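Side-chain contacts in hypothetical protein CG14615-PA (PDB 1SQH), which is of unknown function but has GNAT-type acyltransferase domains and may transfer an acyl group to glycine: residues A[35-40]-A[267-272]; A[230-235]-A[262-267]; A[189-194]-A[236-241]. All blocks are in the same frame, centred on the assembly; numbering follows the deposited sequence.

How the contacts relate
Contacts 1 and 2 are buried and close, with centres about 7 Å apart. Contact 3 lies at the surface, with its centre about 21 Å from the centre of each of the others. Contacts 1 and 2 share Thr267. Helix 34-51 forms one side of contact 1 and supplies Lys44, Asn41 and Tyr40 to contact 2. Contacts 2 and 3 both draw on strand 234-239, near its start and farther along it. The chemistry changes with place. Contact 1 is mainly a methyl-to-methyl meeting of a helix and a strand. Contact 2 joins two loops through a water and sets a serine beside a glutamate that pairs with Lys44. Contact 3 sets an indole and a serine against a selenomethionine and a glutamine.

Contact 1 of 3, residues A[35-40]-A[267-272]; sequences HYLLLY and TLTAWI
Thr267 meets Leu37 through its backbone: Thr267 O lies 4.3 Å from Leu37 CD2. The Thr267 hydroxyl is used elsewhere, in a hydrogen bond with the O atom of Ile31. Leu268 points away from the helix. Thr269 points back and makes the close approach. Thr269 CG2 is 3.5 Å from Leu37 CD1, and the two side chains meet tip to tip. Thr269 OG1 is farther off, 4.1 Å from Leu37 CD1. Two torsions set this up. In Thr269, CG2 lies anti to the carbonyl carbon; in Leu37, CD1 is anti to CA (chi2 174°) and forms the extended end of the chain. Leu37 carries the helix side of the contact and divides its methyls, CD1 to the Thr269 side chain and CD2 to the Thr267 carbonyl. Helix 34-51 thus packs on strand 268-273, the last strand of the large mixed sheet, which meets strand 234-239 through the Thr269-Leu234 backbone bond. The helix belongs to the DUF5645 part of the chain and the strand to the FR47-like part, both of the acetyltransferase clan. Thr269 also touches Val156 of the neighbouring antiparallel strand 147-157.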
loop_
_atom_site.group_PDB
_atom_site.type_symbol
_atom_site.label_atom_id
_atom_site.label_comp_id
_atom_site.label_asym_id
_atom_site.label_seq_id
_atom_site.Cartn_x
_atom_site.Cartn_y
_atom_site.Cartn_z
ATOM N N HIS A 35 1.688 9.349 3.232
ATOM C CA HIS A 35 0.597 9.852 2.423
ATOM C C HIS A 35 1.202 10.412 1.159
ATOM O O HIS A 35 0.619 10.300 0.074
ATOM C CB HIS A 35 -0.212 10.894 3.193
ATOM C CG HIS A 35 -1.083 10.281 4.241
ATOM N ND1 HIS A 35 -2.256 9.625 3.934
ATOM C CD2 HIS A 35 -0.873 10.086 5.564
ATOM C CE1 HIS A 35 -2.728 9.046 5.025
ATOM N NE2 HIS A 35 -1.907 9.308 6.027
ATOM N N TYR A 36 2.391 10.990 1.284
ATOM C CA TYR A 36 3.068 11.492 0.103
ATOM C C TYR A 36 3.383 10.288 -0.797
ATOM O O TYR A 36 3.192 10.341 -2.016
ATOM C CB TYR A 36 4.380 12.187 0.481
ATOM C CG TYR A 36 5.351 12.255 -0.677
ATOM C CD1 TYR A 36 5.166 13.170 -1.713
ATOM C CD2 TYR A 36 6.426 11.363 -0.764
ATOM C CE1 TYR A 36 6.017 13.204 -2.809
ATOM C CE2 TYR A 36 7.289 11.386 -1.860
ATOM C CZ TYR A 36 7.079 12.313 -2.881
ATOM O OH TYR A 36 7.940 12.363 -3.957
ATOM N N LEU A 37 3.863 9.203 -0.186
ATOM C CA LEU A 37 4.224 8.005 -0.942
ATOM C C LEU A 37 3.024 7.428 -1.677
ATOM O O LEU A 37 3.129 7.027 -2.841
ATOM C CB LEU A 37 4.853 6.965 -0.010
ATOM C CG LEU A 37 6.263 7.426 0.409
ATOM C CD1 LEU A 37 6.882 6.506 1.456
ATOM C CD2 LEU A 37 7.130 7.477 -0.848
ATOM N N LEU A 38 1.882 7.408 -0.991
ATOM C CA LEU A 38 0.640 6.916 -1.558
ATOM C C LEU A 38 0.265 7.779 -2.768
ATOM O O LEU A 38 -0.047 7.252 -3.841
ATOM C CB LEU A 38 -0.450 6.962 -0.481
ATOM C CG LEU A 38 -1.953 6.905 -0.782
ATOM C CD1 LEU A 38 -2.230 6.148 -2.053
ATOM C CD2 LEU A 38 -2.651 6.249 0.414
ATOM N N LEU A 39 0.320 9.098 -2.588
ATOM C CA LEU A 39 -0.011 10.042 -3.655
ATOM C C LEU A 39 1.004 9.905 -4.783
ATOM O O LEU A 39 0.648 9.848 -5.972
ATOM C CB LEU A 39 -0.016 11.477 -3.111
ATOM C CG LEU A 39 -1.360 12.109 -2.705
ATOM C CD1 LEU A 39 -2.222 11.114 -1.966
ATOM C CD2 LEU A 39 -1.098 13.340 -1.830
ATOM N N TYR A 40 2.277 9.861 -4.407
ATOM C CA TYR A 40 3.342 9.692 -5.380
ATOM C C TYR A 40 3.109 8.402 -6.181
ATOM O O TYR A 40 3.163 8.392 -7.417
ATOM C CB TYR A 40 4.682 9.604 -4.656
ATOM C CG TYR A 40 5.783 9.081 -5.532
ATOM C CD1 TYR A 40 6.500 9.934 -6.363
ATOM C CD2 TYR A 40 6.087 7.722 -5.556
ATOM C CE1 TYR A 40 7.505 9.445 -7.199
ATOM C CE2 TYR A 40 7.077 7.223 -6.387
ATOM C CZ TYR A 40 7.788 8.089 -7.204
ATOM O OH TYR A 40 8.808 7.590 -7.991
ATOM N N THR A 267 11.773 7.143 -1.176
ATOM C CA THR A 267 12.145 6.491 0.063
ATOM C C THR A 267 11.603 5.070 -0.035
ATOM O O THR A 267 10.482 4.867 -0.505
ATOM C CB THR A 267 11.446 7.171 1.232
ATOM O OG1 THR A 267 11.566 8.588 1.078
ATOM C CG2 THR A 267 12.044 6.727 2.552
ATOM N N LEU A 268 12.386 4.086 0.375
ATOM C CA LEU A 268 11.884 2.729 0.358
ATOM C C LEU A 268 11.128 2.545 1.676
ATOM O O LEU A 268 11.526 3.101 2.703
ATOM C CB LEU A 268 13.038 1.731 0.278
ATOM C CG LEU A 268 13.456 1.267 -1.116
ATOM C CD1 LEU A 268 12.321 0.433 -1.693
ATOM C CD2 LEU A 268 13.786 2.461 -2.027
ATOM N N THR A 269 10.035 1.786 1.657
ATOM C CA THR A 269 9.287 1.552 2.890
ATOM C C THR A 269 8.635 0.194 2.809
ATOM O O THR A 269 8.697 -0.469 1.774
ATOM C CB THR A 269 8.158 2.585 3.109
ATOM O OG1 THR A 269 7.184 2.446 2.068
ATOM C CG2 THR A 269 8.702 4.013 3.107
ATOM N N ALA A 270 8.011 -0.219 3.905
ATOM C CA ALA A 270 7.308 -1.494 3.947
ATOM C C ALA A 270 6.317 -1.472 5.093
ATOM O O ALA A 270 6.606 -0.944 6.174
ATOM C CB ALA A 270 8.287 -2.644 4.132
ATOM N N TRP A 271 5.139 -2.028 4.837
ATOM C CA TRP A 271 4.093 -2.123 5.839
ATOM C C TRP A 271 4.061 -3.564 6.337
ATOM O O TRP A 271 3.821 -4.481 5.560
ATOM C CB TRP A 271 2.742 -1.773 5.225
ATOM C CG TRP A 271 2.461 -0.300 5.157
ATOM C CD1 TRP A 271 2.257 0.447 4.031
ATOM C CD2 TRP A 271 2.281 0.584 6.268
ATOM N NE1 TRP A 271 1.948 1.746 4.372
ATOM C CE2 TRP A 271 1.957 1.856 5.740
ATOM C CE3 TRP A 271 2.355 0.423 7.659
ATOM C CZ2 TRP A 271 1.707 2.965 6.562
ATOM C CZ3 TRP A 271 2.108 1.522 8.473
ATOM C CH2 TRP A 271 1.785 2.779 7.920
ATOM N N ILE A 272 4.309 -3.772 7.624
ATOM C CA ILE A 272 4.285 -5.125 8.170
ATOM C C ILE A 272 3.441 -5.182 9.432
ATOM O O ILE A 272 3.364 -4.206 10.186
ATOM C CB ILE A 272 5.711 -5.649 8.523
ATOM C CG1 ILE A 272 6.306 -4.835 9.665
ATOM C CG2 ILE A 272 6.610 -5.606 7.297
ATOM C CD1 ILE A 272 7.575 -5.448 10.277
#

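Contact 2 of 3, residues A[230-235]-A[262-267]; sequences DFSGLG and RGEEIT
In the FR47-like, GNAT-type part of the chain, Ser232 in the turn before strand 234-239 meets Glu264 and Ile266, which follow helix 248-263. That strand, helix and the next strand, 268-273, are consistent with the strand-helix-strand unit that forms the acyl-CoA site in GNAT enzymes; no ligand is bound here. Ser232 CB points toward segment 262-267, and Ser232 OG is 4.0 Å from Glu264 OE2. Both oxygens have partners on helix 34-51. Lys44 NZ forms a salt bridge with Glu264 OE2 and a hydrogen bond with Ser232 OG, so one ammonium group ties the two together. Asn41 OD1 also bonds to Ser232 OG, and Tyr40 OH bonds to Glu264 OE2. The Glu264 chain is extended beyond CG, which carries the carboxylate to this group. Ile266 supplies the apolar side of the contact. The methyl Ile266 CD1 lies 4.0 Å from Ser232 O, and the Ile266 side chain packs on Tyr40 and on Ile260 of helix 248-263. A water joins the two backbones. It donates one hydrogen to Phe231 O at 2.9 Å and the other to Thr267 O at 2.8 Å, and the two oxygens subtend about 124° at the water.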
loop_
_atom_site.group_PDB
_atom_site.type_symbol
_atom_site.label_atom_id
_atom_site.label_comp_id
_atom_site.label_asym_id
_atom_site.label_seq_id
_atom_site.Cartn_x
_atom_site.Cartn_y
_atom_site.Cartn_z
ATOM N N ASP A 230 1.802 -0.660 -3.121
ATOM C CA ASP A 230 1.054 0.539 -3.470
ATOM C C ASP A 230 1.594 1.824 -2.837
ATOM O O ASP A 230 0.937 2.870 -2.856
ATOM C CB ASP A 230 -0.446 0.353 -3.170
ATOM C CG ASP A 230 -0.717 -0.280 -1.801
ATOM O OD1 ASP A 230 0.233 -0.718 -1.114
ATOM O OD2 ASP A 230 -1.908 -0.345 -1.416
ATOM N N PHE A 231 2.801 1.734 -2.287
ATOM C CA PHE A 231 3.481 2.882 -1.699
ATOM C C PHE A 231 4.859 2.945 -2.367
ATOM O O PHE A 231 5.759 3.657 -1.909
ATOM C CB PHE A 231 3.655 2.724 -0.180
ATOM C CG PHE A 231 2.393 2.958 0.607
ATOM C CD1 PHE A 231 1.494 1.917 0.835
ATOM C CD2 PHE A 231 2.099 4.230 1.108
ATOM C CE1 PHE A 231 0.308 2.134 1.553
ATOM C CE2 PHE A 231 0.921 4.470 1.823
ATOM C CZ PHE A 231 0.019 3.416 2.052
ATOM N N SER A 232 4.995 2.184 -3.455
ATOM C CA SER A 232 6.230 2.092 -4.239
ATOM C C SER A 232 7.364 1.491 -3.435
ATOM O O SER A 232 8.530 1.552 -3.840
ATOM C CB SER A 232 6.646 3.467 -4.769
ATOM O OG SER A 232 5.705 3.932 -5.716
ATOM N N GLY A 233 7.006 0.906 -2.294
ATOM C CA GLY A 233 7.975 0.269 -1.423
ATOM C C GLY A 233 7.894 -1.242 -1.547
ATOM O O GLY A 233 7.482 -1.761 -2.581
ATOM N N LEU A 234 8.267 -1.951 -0.488
ATOM C CA LEU A 234 8.253 -3.416 -0.492
ATOM C C LEU A 234 6.964 -3.989 0.059
ATOM O O LEU A 234 6.374 -3.426 0.978
ATOM C CB LEU A 234 9.412 -3.975 0.343
ATOM C CG LEU A 234 10.812 -4.188 -0.238
ATOM C CD1 LEU A 234 11.221 -3.022 -1.113
ATOM C CD2 LEU A 234 11.795 -4.390 0.918
ATOM N N GLY A 235 6.550 -5.126 -0.492
ATOM C CA GLY A 235 5.343 -5.773 -0.010
ATOM C C GLY A 235 5.195 -7.240 -0.401
ATOM O O GLY A 235 5.903 -7.744 -1.274
ATOM N N ARG A 262 17.233 2.357 -7.517
ATOM C CA ARG A 262 18.040 2.719 -8.668
ATOM C C ARG A 262 17.202 2.959 -9.914
ATOM O O ARG A 262 17.703 3.444 -10.922
ATOM C CB ARG A 262 19.095 1.648 -8.922
ATOM C CG ARG A 262 20.037 1.487 -7.751
ATOM C CD ARG A 262 21.419 1.138 -8.228
ATOM N NE ARG A 262 22.389 1.079 -7.137
ATOM C CZ ARG A 262 23.693 0.887 -7.324
ATOM N NH1 ARG A 262 24.170 0.738 -8.556
ATOM N NH2 ARG A 262 24.515 0.843 -6.287
ATOM N N GLY A 263 15.920 2.627 -9.832
ATOM C CA GLY A 263 15.039 2.827 -10.963
ATOM C C GLY A 263 14.196 4.070 -10.768
ATOM O O GLY A 263 13.643 4.608 -11.722
ATOM N N GLU A 264 14.080 4.533 -9.530
ATOM C CA GLU A 264 13.291 5.727 -9.277
ATOM C C GLU A 264 13.732 6.347 -7.968
ATOM O O GLU A 264 14.301 5.670 -7.097
ATOM C CB GLU A 264 11.783 5.391 -9.245
ATOM C CG GLU A 264 11.303 4.644 -7.991
ATOM C CD GLU A 264 9.907 4.031 -8.153
ATOM O OE1 GLU A 264 9.808 2.809 -8.408
ATOM O OE2 GLU A 264 8.911 4.775 -8.029
ATOM N N GLU A 265 13.480 7.642 -7.827
ATOM C CA GLU A 265 13.871 8.323 -6.615
ATOM C C GLU A 265 12.765 8.450 -5.573
ATOM O O GLU A 265 11.935 9.343 -5.647
ATOM C CB GLU A 265 14.416 9.716 -6.922
ATOM C CG GLU A 265 14.981 10.399 -5.675
ATOM C CD GLU A 265 15.468 11.818 -5.926
ATOM O OE1 GLU A 265 14.623 12.699 -6.201
ATOM O OE2 GLU A 265 16.697 12.051 -5.846
ATOM N N ILE A 266 12.749 7.533 -4.619
ATOM C CA ILE A 266 11.801 7.595 -3.520
ATOM C C ILE A 266 12.348 6.845 -2.329
ATOM O O ILE A 266 13.275 6.045 -2.438
ATOM C CB ILE A 266 10.404 7.003 -3.846
ATOM C CG1 ILE A 266 10.536 5.836 -4.811
ATOM C CG2 ILE A 266 9.472 8.096 -4.321
ATOM C CD1 ILE A 266 11.135 4.606 -4.197
ATOM N N THR A 267 11.773 7.143 -1.176
ATOM C CA THR A 267 12.145 6.491 0.063
ATOM C C THR A 267 11.603 5.070 -0.035
ATOM O O THR A 267 10.482 4.867 -0.505
ATOM C CB THR A 267 11.446 7.171 1.232
ATOM O OG1 THR A 267 11.566 8.588 1.078
ATOM C CG2 THR A 267 12.044 6.727 2.552
HETATM O O HOH W 1 8.198 3.187 -0.392
#

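Contact 3 of 3, residues A[189-194]-A[236-241]; sequences DSWPNK and MLQVLP
Trp191 and Met236, a selenomethionine, cross obliquely, with the indole corner CZ2 against the Met236 chain. Trp191 CZ2 is 3.7 Å from Met236 CG and 4.0 Å from Met236 SE. The selenium lies beside the ring, not over it. Met236 SE is 5.3 Å from the centroid of the six-membered ring of Trp191 and 86° off the ring normal, a Met-aromatic contact at the edge. The chain bends at chi2 and chi3, and CE leads away. Gln238 NE2 comes to another part of the rim, near the indole plane and 4.2 Å from Trp191 CD1. Met236 and Gln238 lie on strand 234-239 of the four-stranded antiparallel sheet, and the loop 189-194 packs against it. Gln238 has CG anti to its N (chi1 -170°), and its extended chain carries the amide to Ser190. Gln238 NE2 is 3.1 Å from Ser190 OG, but the angle is poor for a hydrogen bond; that hydroxyl bonds to Val187 O. Gln238 OE1 is 3.4 Å from Ser190 O, two acceptors that cannot bond. With an alanine in place of Gln238, a gap would probably open beside Ser190 and the CD1 edge of the indole.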
loop_
_atom_site.group_PDB
_atom_site.type_symbol
_atom_site.label_atom_id
_atom_site.label_comp_id
_atom_site.label_asym_id
_atom_site.label_seq_id
_atom_site.Cartn_x
_atom_site.Cartn_y
_atom_site.Cartn_z
ATOM N N ASP A 189 -2.087 -18.055 -3.766
ATOM C CA ASP A 189 -2.503 -19.272 -3.071
ATOM C C ASP A 189 -1.889 -19.423 -1.687
ATOM O O ASP A 189 -2.438 -20.128 -0.840
ATOM C CB ASP A 189 -2.150 -20.520 -3.881
ATOM C CG ASP A 189 -2.550 -21.804 -3.164
ATOM O OD1 ASP A 189 -3.758 -21.974 -2.881
ATOM O OD2 ASP A 189 -1.664 -22.642 -2.878
ATOM N N SER A 190 -0.754 -18.775 -1.457
ATOM C CA SER A 190 -0.094 -18.884 -0.163
ATOM C C SER A 190 -0.578 -17.842 0.841
ATOM O O SER A 190 -0.013 -17.703 1.927
ATOM C CB SER A 190 1.425 -18.799 -0.337
ATOM O OG SER A 190 1.803 -17.597 -0.977
ATOM N N TRP A 191 -1.626 -17.113 0.470
ATOM C CA TRP A 191 -2.217 -16.104 1.344
ATOM C C TRP A 191 -3.241 -16.777 2.260
ATOM O O TRP A 191 -4.180 -17.413 1.783
ATOM C CB TRP A 191 -2.913 -15.032 0.510
ATOM C CG TRP A 191 -1.992 -14.009 -0.079
ATOM C CD1 TRP A 191 -0.634 -14.069 -0.153
ATOM C CD2 TRP A 191 -2.374 -12.764 -0.684
ATOM N NE1 TRP A 191 -0.144 -12.939 -0.765
ATOM C CE2 TRP A 191 -1.191 -12.122 -1.100
ATOM C CE3 TRP A 191 -3.605 -12.133 -0.914
ATOM C CZ2 TRP A 191 -1.201 -10.873 -1.734
ATOM C CZ3 TRP A 191 -3.616 -10.890 -1.547
ATOM C CH2 TRP A 191 -2.419 -10.274 -1.948
ATOM N N PRO A 192 -3.075 -16.642 3.584
ATOM C CA PRO A 192 -4.015 -17.262 4.522
ATOM C C PRO A 192 -5.359 -16.553 4.641
ATOM O O PRO A 192 -6.403 -17.199 4.712
ATOM C CB PRO A 192 -3.240 -17.255 5.836
ATOM C CG PRO A 192 -2.465 -15.988 5.744
ATOM C CD PRO A 192 -1.952 -16.017 4.308
ATOM N N ASN A 193 -5.331 -15.226 4.665
ATOM C CA ASN A 193 -6.562 -14.454 4.789
ATOM C C ASN A 193 -6.748 -13.562 3.567
ATOM O O ASN A 193 -6.962 -12.352 3.681
ATOM C CB ASN A 193 -6.526 -13.609 6.068
ATOM C CG ASN A 193 -6.293 -14.450 7.319
ATOM O OD1 ASN A 193 -7.144 -15.251 7.717
ATOM N ND2 ASN A 193 -5.131 -14.272 7.941
ATOM N N LYS A 194 -6.661 -14.192 2.401
ATOM C CA LYS A 194 -6.805 -13.538 1.106
ATOM C C LYS A 194 -8.232 -13.046 0.859
ATOM O O LYS A 194 -9.074 -13.790 0.363
ATOM C CB LYS A 194 -6.400 -14.530 0.016
ATOM C CG LYS A 194 -7.020 -15.905 0.230
ATOM C CD LYS A 194 -6.164 -17.021 -0.345
ATOM C CE LYS A 194 -6.594 -18.380 0.212
ATOM N NZ LYS A 194 -5.681 -19.482 -0.206
HETATM N N MSE A 236 4.263 -7.914 0.271
HETATM C CA MSE A 236 3.942 -9.314 0.018
HETATM C C MSE A 236 5.129 -10.264 -0.046
HETATM O O MSE A 236 5.149 -11.192 -0.864
HETATM C CB MSE A 236 3.143 -9.419 -1.278
HETATM C CG MSE A 236 1.794 -8.745 -1.206
HETATM SE SE MSE A 236 1.278 -8.015 -2.908
HETATM C CE MSE A 236 2.192 -6.298 -2.714
ATOM N N LEU A 237 6.117 -10.039 0.815
ATOM C CA LEU A 237 7.293 -10.899 0.838
ATOM C C LEU A 237 6.888 -12.255 1.379
ATOM O O LEU A 237 6.087 -12.346 2.303
ATOM C CB LEU A 237 8.380 -10.314 1.749
ATOM C CG LEU A 237 9.597 -11.222 2.006
ATOM C CD1 LEU A 237 10.330 -11.459 0.688
ATOM C CD2 LEU A 237 10.541 -10.582 3.031
ATOM N N GLN A 238 7.416 -13.314 0.792
ATOM C CA GLN A 238 7.123 -14.636 1.314
ATOM C C GLN A 238 8.045 -15.706 0.762
ATOM O O GLN A 238 8.466 -15.650 -0.395
ATOM C CB GLN A 238 5.668 -15.027 1.061
ATOM C CG GLN A 238 5.285 -16.302 1.805
ATOM C CD GLN A 238 3.792 -16.539 1.857
ATOM O OE1 GLN A 238 3.329 -17.453 2.539
ATOM N NE2 GLN A 238 3.026 -15.719 1.134
ATOM N N VAL A 239 8.364 -16.666 1.624
ATOM C CA VAL A 239 9.209 -17.793 1.268
ATOM C C VAL A 239 8.460 -19.064 1.655
ATOM O O VAL A 239 8.024 -19.213 2.803
ATOM C CB VAL A 239 10.562 -17.755 2.028
ATOM C CG1 VAL A 239 11.355 -19.022 1.739
ATOM C CG2 VAL A 239 11.368 -16.527 1.616
ATOM N N LEU A 240 8.290 -19.964 0.690
ATOM C CA LEU A 240 7.611 -21.235 0.930
ATOM C C LEU A 240 8.391 -21.986 2.008
ATOM O O LEU A 240 9.624 -21.948 2.040
ATOM C CB LEU A 240 7.565 -22.065 -0.363
ATOM C CG LEU A 240 6.331 -22.094 -1.284
ATOM C CD1 LEU A 240 5.349 -20.982 -0.974
ATOM C CD2 LEU A 240 6.828 -22.008 -2.715
ATOM N N PRO A 241 7.678 -22.678 2.906
ATOM C CA PRO A 241 8.315 -23.432 3.986
ATOM C C PRO A 241 9.506 -24.291 3.569
ATOM O O PRO A 241 10.536 -24.296 4.239
ATOM C CB PRO A 241 7.162 -24.257 4.543
ATOM C CG PRO A 241 5.996 -23.304 4.396
ATOM C CD PRO A 241 6.209 -22.784 2.983
#